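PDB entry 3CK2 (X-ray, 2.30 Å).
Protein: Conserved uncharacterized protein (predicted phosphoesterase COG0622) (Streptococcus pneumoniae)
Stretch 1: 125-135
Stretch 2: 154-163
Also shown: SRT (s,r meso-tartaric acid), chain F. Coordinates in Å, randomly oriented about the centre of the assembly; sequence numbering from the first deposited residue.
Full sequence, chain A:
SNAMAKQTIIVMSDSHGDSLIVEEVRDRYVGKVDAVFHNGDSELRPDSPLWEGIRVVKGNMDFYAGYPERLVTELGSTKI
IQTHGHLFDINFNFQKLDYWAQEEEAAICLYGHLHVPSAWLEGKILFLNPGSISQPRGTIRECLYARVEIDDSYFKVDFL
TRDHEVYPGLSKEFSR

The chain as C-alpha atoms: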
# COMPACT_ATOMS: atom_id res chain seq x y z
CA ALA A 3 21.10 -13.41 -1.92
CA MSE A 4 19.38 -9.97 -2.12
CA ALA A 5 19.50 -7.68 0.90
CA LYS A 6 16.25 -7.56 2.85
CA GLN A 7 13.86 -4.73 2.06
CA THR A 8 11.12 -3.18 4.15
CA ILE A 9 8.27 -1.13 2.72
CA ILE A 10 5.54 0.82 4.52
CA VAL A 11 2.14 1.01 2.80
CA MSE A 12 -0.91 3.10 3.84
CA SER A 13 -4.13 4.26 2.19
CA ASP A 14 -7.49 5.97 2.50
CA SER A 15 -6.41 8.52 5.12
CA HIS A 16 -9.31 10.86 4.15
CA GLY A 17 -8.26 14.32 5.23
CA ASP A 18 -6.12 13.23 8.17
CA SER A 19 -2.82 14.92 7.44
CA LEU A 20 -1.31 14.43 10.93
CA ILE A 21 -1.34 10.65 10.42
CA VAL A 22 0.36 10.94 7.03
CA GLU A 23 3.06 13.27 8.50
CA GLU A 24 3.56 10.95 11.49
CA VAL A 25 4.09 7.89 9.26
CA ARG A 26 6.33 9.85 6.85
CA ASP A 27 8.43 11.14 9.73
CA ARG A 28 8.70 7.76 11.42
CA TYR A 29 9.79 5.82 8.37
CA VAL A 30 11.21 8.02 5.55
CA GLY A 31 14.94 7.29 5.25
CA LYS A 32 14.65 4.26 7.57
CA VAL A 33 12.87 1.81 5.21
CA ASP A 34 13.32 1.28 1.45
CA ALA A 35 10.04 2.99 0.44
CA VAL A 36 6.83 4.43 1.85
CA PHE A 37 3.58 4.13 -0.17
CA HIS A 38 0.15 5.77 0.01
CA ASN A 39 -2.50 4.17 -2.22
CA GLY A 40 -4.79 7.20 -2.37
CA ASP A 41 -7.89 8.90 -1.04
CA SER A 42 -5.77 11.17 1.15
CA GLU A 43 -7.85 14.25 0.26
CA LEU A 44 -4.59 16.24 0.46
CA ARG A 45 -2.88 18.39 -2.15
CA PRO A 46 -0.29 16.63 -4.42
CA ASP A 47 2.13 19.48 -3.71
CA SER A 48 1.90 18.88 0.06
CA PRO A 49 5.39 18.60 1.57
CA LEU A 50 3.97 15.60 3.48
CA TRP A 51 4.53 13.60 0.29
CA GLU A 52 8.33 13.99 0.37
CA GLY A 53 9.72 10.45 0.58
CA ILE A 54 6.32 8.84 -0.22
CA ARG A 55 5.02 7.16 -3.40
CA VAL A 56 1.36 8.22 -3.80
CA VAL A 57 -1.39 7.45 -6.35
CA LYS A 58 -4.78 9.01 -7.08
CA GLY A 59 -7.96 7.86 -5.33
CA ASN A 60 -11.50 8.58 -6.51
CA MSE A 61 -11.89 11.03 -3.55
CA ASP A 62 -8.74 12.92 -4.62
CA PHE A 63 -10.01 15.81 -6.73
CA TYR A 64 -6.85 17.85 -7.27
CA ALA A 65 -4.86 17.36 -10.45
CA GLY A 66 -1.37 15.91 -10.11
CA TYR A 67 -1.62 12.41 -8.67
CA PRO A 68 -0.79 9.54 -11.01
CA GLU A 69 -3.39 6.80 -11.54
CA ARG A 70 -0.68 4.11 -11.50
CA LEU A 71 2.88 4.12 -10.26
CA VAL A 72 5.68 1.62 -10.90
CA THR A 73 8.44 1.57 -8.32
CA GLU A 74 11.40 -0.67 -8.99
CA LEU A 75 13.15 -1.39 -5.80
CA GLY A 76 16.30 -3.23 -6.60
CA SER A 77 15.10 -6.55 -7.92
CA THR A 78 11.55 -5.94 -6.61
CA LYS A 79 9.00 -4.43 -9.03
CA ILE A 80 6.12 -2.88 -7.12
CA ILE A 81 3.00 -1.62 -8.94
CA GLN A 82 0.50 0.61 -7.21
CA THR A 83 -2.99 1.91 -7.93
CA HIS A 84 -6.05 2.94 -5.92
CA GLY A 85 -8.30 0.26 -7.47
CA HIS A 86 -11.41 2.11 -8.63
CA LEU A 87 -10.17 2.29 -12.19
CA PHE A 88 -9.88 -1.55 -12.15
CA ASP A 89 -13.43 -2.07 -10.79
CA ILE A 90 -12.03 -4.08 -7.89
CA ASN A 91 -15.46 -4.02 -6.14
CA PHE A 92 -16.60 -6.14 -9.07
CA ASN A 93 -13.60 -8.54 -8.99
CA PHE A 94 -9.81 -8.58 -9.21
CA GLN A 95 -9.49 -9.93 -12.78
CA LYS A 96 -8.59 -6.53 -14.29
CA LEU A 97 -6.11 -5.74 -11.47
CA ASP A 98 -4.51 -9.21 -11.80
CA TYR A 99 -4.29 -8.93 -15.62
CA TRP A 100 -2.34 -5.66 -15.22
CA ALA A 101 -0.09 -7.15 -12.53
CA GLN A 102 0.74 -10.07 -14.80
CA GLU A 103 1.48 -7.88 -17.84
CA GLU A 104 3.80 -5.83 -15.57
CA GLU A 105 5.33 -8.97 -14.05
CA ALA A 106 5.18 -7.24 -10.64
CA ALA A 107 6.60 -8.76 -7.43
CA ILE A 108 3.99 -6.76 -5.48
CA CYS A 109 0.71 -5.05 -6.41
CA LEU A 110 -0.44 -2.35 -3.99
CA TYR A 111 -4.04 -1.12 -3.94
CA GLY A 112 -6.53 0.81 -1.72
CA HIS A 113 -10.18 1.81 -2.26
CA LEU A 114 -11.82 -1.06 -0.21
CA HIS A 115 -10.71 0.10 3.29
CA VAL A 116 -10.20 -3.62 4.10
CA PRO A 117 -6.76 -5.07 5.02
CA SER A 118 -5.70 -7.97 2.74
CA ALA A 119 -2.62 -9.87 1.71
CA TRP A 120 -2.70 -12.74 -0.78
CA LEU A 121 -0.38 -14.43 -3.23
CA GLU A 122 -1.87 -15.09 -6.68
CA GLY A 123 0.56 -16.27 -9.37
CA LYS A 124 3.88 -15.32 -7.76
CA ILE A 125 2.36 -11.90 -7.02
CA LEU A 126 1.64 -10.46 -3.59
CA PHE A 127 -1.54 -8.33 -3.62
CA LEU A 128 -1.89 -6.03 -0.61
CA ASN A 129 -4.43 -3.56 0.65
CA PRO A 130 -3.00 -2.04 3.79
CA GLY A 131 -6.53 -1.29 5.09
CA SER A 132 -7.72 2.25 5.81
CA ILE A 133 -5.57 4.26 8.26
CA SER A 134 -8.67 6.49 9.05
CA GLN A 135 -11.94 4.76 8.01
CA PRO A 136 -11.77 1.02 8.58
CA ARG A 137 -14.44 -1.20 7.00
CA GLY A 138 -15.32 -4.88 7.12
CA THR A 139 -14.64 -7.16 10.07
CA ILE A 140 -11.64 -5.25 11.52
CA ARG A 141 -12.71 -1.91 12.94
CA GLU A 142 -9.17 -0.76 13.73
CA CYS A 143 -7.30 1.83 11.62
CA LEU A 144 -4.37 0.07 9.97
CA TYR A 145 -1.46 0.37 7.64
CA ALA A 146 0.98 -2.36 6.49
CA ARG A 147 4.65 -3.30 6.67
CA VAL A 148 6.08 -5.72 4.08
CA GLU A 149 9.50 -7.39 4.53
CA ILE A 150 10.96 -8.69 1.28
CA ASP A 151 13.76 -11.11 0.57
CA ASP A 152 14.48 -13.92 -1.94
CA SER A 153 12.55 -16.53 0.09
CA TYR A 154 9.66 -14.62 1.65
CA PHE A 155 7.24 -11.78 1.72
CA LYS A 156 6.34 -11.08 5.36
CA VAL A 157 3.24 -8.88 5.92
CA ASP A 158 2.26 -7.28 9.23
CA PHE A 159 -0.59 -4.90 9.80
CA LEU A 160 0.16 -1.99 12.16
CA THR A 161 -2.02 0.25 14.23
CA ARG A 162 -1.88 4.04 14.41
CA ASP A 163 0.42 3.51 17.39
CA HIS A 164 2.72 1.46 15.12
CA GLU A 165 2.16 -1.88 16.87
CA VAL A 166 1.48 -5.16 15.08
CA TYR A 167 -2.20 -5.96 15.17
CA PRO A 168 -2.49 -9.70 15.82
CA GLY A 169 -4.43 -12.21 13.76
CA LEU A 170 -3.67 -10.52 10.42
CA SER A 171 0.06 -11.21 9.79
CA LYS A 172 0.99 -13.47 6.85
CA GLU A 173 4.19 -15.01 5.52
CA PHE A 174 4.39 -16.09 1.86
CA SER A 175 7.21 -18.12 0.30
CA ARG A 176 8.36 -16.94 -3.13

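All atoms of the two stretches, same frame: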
# COMPACT_ATOMS: atom_id res chain seq x y z
N ILE A 125 2.55 -13.31 -7.32
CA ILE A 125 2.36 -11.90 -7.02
C ILE A 125 1.63 -11.70 -5.70
O ILE A 125 0.51 -12.19 -5.50
CB ILE A 125 1.59 -11.16 -8.17
CG1 ILE A 125 2.19 -11.51 -9.54
CG2 ILE A 125 1.62 -9.64 -7.91
CD1 ILE A 125 1.44 -10.99 -10.76
N LEU A 126 2.28 -10.95 -4.81
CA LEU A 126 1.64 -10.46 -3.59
C LEU A 126 0.74 -9.26 -3.91
O LEU A 126 1.21 -8.24 -4.46
CB LEU A 126 2.69 -10.01 -2.58
CG LEU A 126 2.20 -9.34 -1.29
CD1 LEU A 126 1.38 -10.31 -0.44
CD2 LEU A 126 3.37 -8.76 -0.52
N PHE A 127 -0.56 -9.42 -3.58
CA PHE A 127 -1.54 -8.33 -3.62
C PHE A 127 -1.84 -7.89 -2.18
O PHE A 127 -2.17 -8.71 -1.32
CB PHE A 127 -2.84 -8.77 -4.31
CG PHE A 127 -2.68 -9.08 -5.78
CD1 PHE A 127 -3.02 -8.15 -6.76
CD2 PHE A 127 -2.20 -10.31 -6.18
CE1 PHE A 127 -2.87 -8.44 -8.11
CE2 PHE A 127 -2.05 -10.61 -7.53
CZ PHE A 127 -2.37 -9.66 -8.49
N LEU A 128 -1.76 -6.59 -1.94
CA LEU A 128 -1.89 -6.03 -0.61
C LEU A 128 -2.72 -4.76 -0.63
O LEU A 128 -2.42 -3.82 -1.38
CB LEU A 128 -0.50 -5.71 -0.01
CG LEU A 128 -0.42 -5.01 1.36
CD1 LEU A 128 -0.85 -5.96 2.49
CD2 LEU A 128 0.99 -4.56 1.57
N ASN A 129 -3.74 -4.77 0.23
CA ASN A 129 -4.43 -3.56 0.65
C ASN A 129 -4.02 -3.37 2.09
O ASN A 129 -4.22 -4.28 2.93
CB ASN A 129 -5.95 -3.73 0.50
CG ASN A 129 -6.71 -2.41 0.71
OD1 ASN A 129 -6.40 -1.64 1.61
ND2 ASN A 129 -7.72 -2.17 -0.11
N PRO A 130 -3.44 -2.21 2.41
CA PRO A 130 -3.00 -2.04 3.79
C PRO A 130 -4.14 -1.83 4.80
O PRO A 130 -3.86 -1.71 5.97
CB PRO A 130 -2.12 -0.77 3.70
CG PRO A 130 -2.77 0.03 2.62
CD PRO A 130 -3.16 -1.01 1.59
N GLY A 131 -5.40 -1.81 4.35
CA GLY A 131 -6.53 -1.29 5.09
C GLY A 131 -6.66 0.21 4.93
O GLY A 131 -5.92 0.85 4.17
N SER A 132 -7.62 0.80 5.66
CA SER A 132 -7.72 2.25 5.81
C SER A 132 -7.13 2.75 7.15
O SER A 132 -7.51 2.29 8.24
CB SER A 132 -9.15 2.72 5.62
OG SER A 132 -9.25 4.10 5.95
N ILE A 133 -6.21 3.71 7.06
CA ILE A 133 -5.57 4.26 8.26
C ILE A 133 -6.52 5.24 9.00
O ILE A 133 -6.17 5.70 10.06
CB ILE A 133 -4.16 4.91 7.90
CG1 ILE A 133 -3.23 5.00 9.12
CG2 ILE A 133 -4.27 6.26 7.09
CD1 ILE A 133 -1.78 5.34 8.74
N SER A 134 -7.70 5.57 8.43
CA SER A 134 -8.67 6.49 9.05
C SER A 134 -10.10 5.99 9.10
O SER A 134 -10.81 6.41 9.96
CB SER A 134 -8.68 7.83 8.33
OG SER A 134 -7.42 8.42 8.41
N GLN A 135 -10.52 5.14 8.16
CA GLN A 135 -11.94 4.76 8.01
C GLN A 135 -12.04 3.28 7.72
O GLN A 135 -12.33 2.87 6.57
CB GLN A 135 -12.55 5.50 6.82
CG GLN A 135 -12.77 6.98 7.06
CD GLN A 135 -13.41 7.68 5.91
OE1 GLN A 135 -13.60 8.90 5.97
NE2 GLN A 135 -13.75 6.96 4.86
N TYR A 154 10.89 -15.01 1.01
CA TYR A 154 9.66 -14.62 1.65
C TYR A 154 9.21 -13.21 1.43
O TYR A 154 10.00 -12.31 1.39
CB TYR A 154 9.82 -14.78 3.16
CG TYR A 154 10.12 -16.17 3.59
CD1 TYR A 154 9.20 -17.17 3.46
CD2 TYR A 154 11.35 -16.50 4.11
CE1 TYR A 154 9.48 -18.43 3.82
CE2 TYR A 154 11.64 -17.76 4.48
CZ TYR A 154 10.70 -18.72 4.33
OH TYR A 154 10.99 -19.99 4.68
N PHE A 155 7.92 -13.03 1.34
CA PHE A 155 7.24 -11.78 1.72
C PHE A 155 6.66 -11.99 3.12
O PHE A 155 5.95 -12.97 3.38
CB PHE A 155 6.05 -11.46 0.82
CG PHE A 155 6.37 -11.27 -0.62
CD1 PHE A 155 7.21 -10.24 -1.03
CD2 PHE A 155 5.78 -12.08 -1.58
CE1 PHE A 155 7.48 -10.04 -2.37
CE2 PHE A 155 6.06 -11.89 -2.94
CZ PHE A 155 6.90 -10.87 -3.33
N LYS A 156 6.94 -11.05 4.03
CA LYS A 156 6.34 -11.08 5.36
C LYS A 156 5.47 -9.84 5.48
O LYS A 156 5.96 -8.74 5.29
CB LYS A 156 7.42 -11.12 6.46
CG LYS A 156 6.87 -11.00 7.91
CD LYS A 156 5.83 -12.12 8.25
CE LYS A 156 5.08 -11.84 9.55
NZ LYS A 156 6.05 -11.47 10.61
N VAL A 157 4.17 -10.01 5.74
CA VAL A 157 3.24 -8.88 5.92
C VAL A 157 2.70 -8.78 7.35
O VAL A 157 2.18 -9.74 7.91
CB VAL A 157 2.05 -8.99 4.94
CG1 VAL A 157 1.07 -7.81 5.15
CG2 VAL A 157 2.56 -9.15 3.46
N ASP A 158 2.88 -7.61 7.95
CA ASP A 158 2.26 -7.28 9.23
C ASP A 158 1.38 -6.08 9.06
O ASP A 158 1.73 -5.15 8.33
CB ASP A 158 3.31 -6.95 10.26
CG ASP A 158 4.07 -8.17 10.73
OD1 ASP A 158 3.47 -9.11 11.33
OD2 ASP A 158 5.26 -8.19 10.45
N PHE A 159 0.25 -6.08 9.74
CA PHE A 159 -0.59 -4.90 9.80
C PHE A 159 -0.39 -4.16 11.13
O PHE A 159 -0.31 -4.77 12.16
CB PHE A 159 -2.05 -5.27 9.55
CG PHE A 159 -2.29 -5.77 8.15
CD1 PHE A 159 -2.65 -4.91 7.15
CD2 PHE A 159 -2.13 -7.11 7.85
CE1 PHE A 159 -2.87 -5.39 5.90
CE2 PHE A 159 -2.37 -7.59 6.58
CZ PHE A 159 -2.72 -6.72 5.61
N LEU A 160 -0.29 -2.83 11.04
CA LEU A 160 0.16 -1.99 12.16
C LEU A 160 -0.92 -1.00 12.48
O LEU A 160 -1.66 -0.54 11.61
CB LEU A 160 1.45 -1.25 11.81
CG LEU A 160 2.83 -1.92 12.01
CD1 LEU A 160 2.90 -3.32 11.55
CD2 LEU A 160 3.86 -1.07 11.28
N THR A 161 -1.03 -0.68 13.76
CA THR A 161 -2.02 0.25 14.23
C THR A 161 -1.45 1.65 14.09
O THR A 161 -0.28 1.84 13.71
CB THR A 161 -2.44 -0.02 15.68
OG1 THR A 161 -1.38 0.32 16.57
CG2 THR A 161 -2.91 -1.48 15.89
N ARG A 162 -2.29 2.63 14.40
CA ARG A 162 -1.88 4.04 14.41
C ARG A 162 -0.89 4.37 15.51
O ARG A 162 -0.32 5.49 15.52
CB ARG A 162 -3.13 4.94 14.49
CG ARG A 162 -3.83 5.01 13.13
CD ARG A 162 -5.18 5.73 13.17
NE ARG A 162 -5.05 7.13 13.53
CZ ARG A 162 -5.30 8.16 12.75
NH1 ARG A 162 -5.78 7.99 11.55
NH2 ARG A 162 -5.13 9.40 13.21
N ASP A 163 -0.66 3.42 16.42
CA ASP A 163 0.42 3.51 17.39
C ASP A 163 1.63 2.67 16.98
O ASP A 163 2.59 2.57 17.74
CB ASP A 163 -0.07 3.10 18.80
CG ASP A 163 -1.04 4.11 19.40
OD1 ASP A 163 -1.22 5.23 18.83
OD2 ASP A 163 -1.62 3.79 20.44
O1 SRT F . 4.99 -12.64 12.85
O11 SRT F . 3.33 -13.02 14.25
C1 SRT F . 4.22 -12.27 13.77
C2 SRT F . 4.34 -10.86 14.29
O2 SRT F . 4.29 -9.99 13.16
C3 SRT F . 5.66 -10.56 15.02
O3 SRT F . 6.29 -11.77 15.47
C4 SRT F . 5.47 -9.60 16.18
O4 SRT F . 6.49 -9.18 16.78
O41 SRT F . 4.33 -9.20 16.51

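Two β-strands can pack together without sharing a single backbone hydrogen bond, provided that alternate side chains fill the space between them. The strands 125-130 and 154-160 of this predicted phosphoesterase illustrate the principle. They run in nearly the same direction, 13° apart, and their axes come no closer than 9.2 Å, a separation suited to interdigitating side chains.

Phe-155 opens the contact: its CA-to-CB bond points toward the first strand, and its ring, with chi1 in the m well, offers a face to Leu-126. CB of Leu-126 lies 4.1 Å from the centroid of the Phe-155 ring, 24° off the ring normal, a CH-pi contact in which an aliphatic carbon rests on a flat aromatic surface.

Strand alternation then turns Lys-156 away. Its amino group serves the other side, where NZ of Lys-156 donates to O1 of the tartaric acid at 2.7 Å and forms a salt bridge with OD2 of Asp-158 at 3.4 Å. Lys-156 and Asp-158 are the polar residues between the inward-facing Phe-155, Val-157 and Phe-159.

Val-157 points inward again, and its two methyls engage two leucines: CG2 of Val-157 lies 4.1 Å from CD2 of Leu-126, and CG1 of Val-157 lies 3.8 Å from CD1 of Leu-128. A compact, branched side chain suits this position between two longer ones, both of which adopt the t, p rotamer.

After Asp-158, Phe-159 continues the inward series. Its CZ lies 3.7 Å from CD1 of Leu-128, while the ring edge meets backbone carbonyls: CE1 of Phe-159 is 3.4 Å from O of Asn-129, and CD1 of Phe-159 is 3.6 Å from O of Pro-130. The slightly positive rim of an aromatic ring is well matched to such oxygens. Nearby, the first stretch continues through Gly-131, whose positive phi favours glycine.

Leu-160 and Thr-161 contribute almost nothing, and the contact ends in a polar clasp. The CA-to-CB bond of Arg-162 points sideways, but the long side chain brings its guanidinium back to the first stretch, where NH1 of Arg-162 donates to O of Ile-133 at 2.8 Å with an angle of 159°. This is the only hydrogen bond between the stretches. The aliphatic part also packs, CG of Arg-162 lying 4.1 Å from CG1 of Ile-133. In all, 415 Å² is buried, mostly by apolar residues, with arginine closing the partly exposed end.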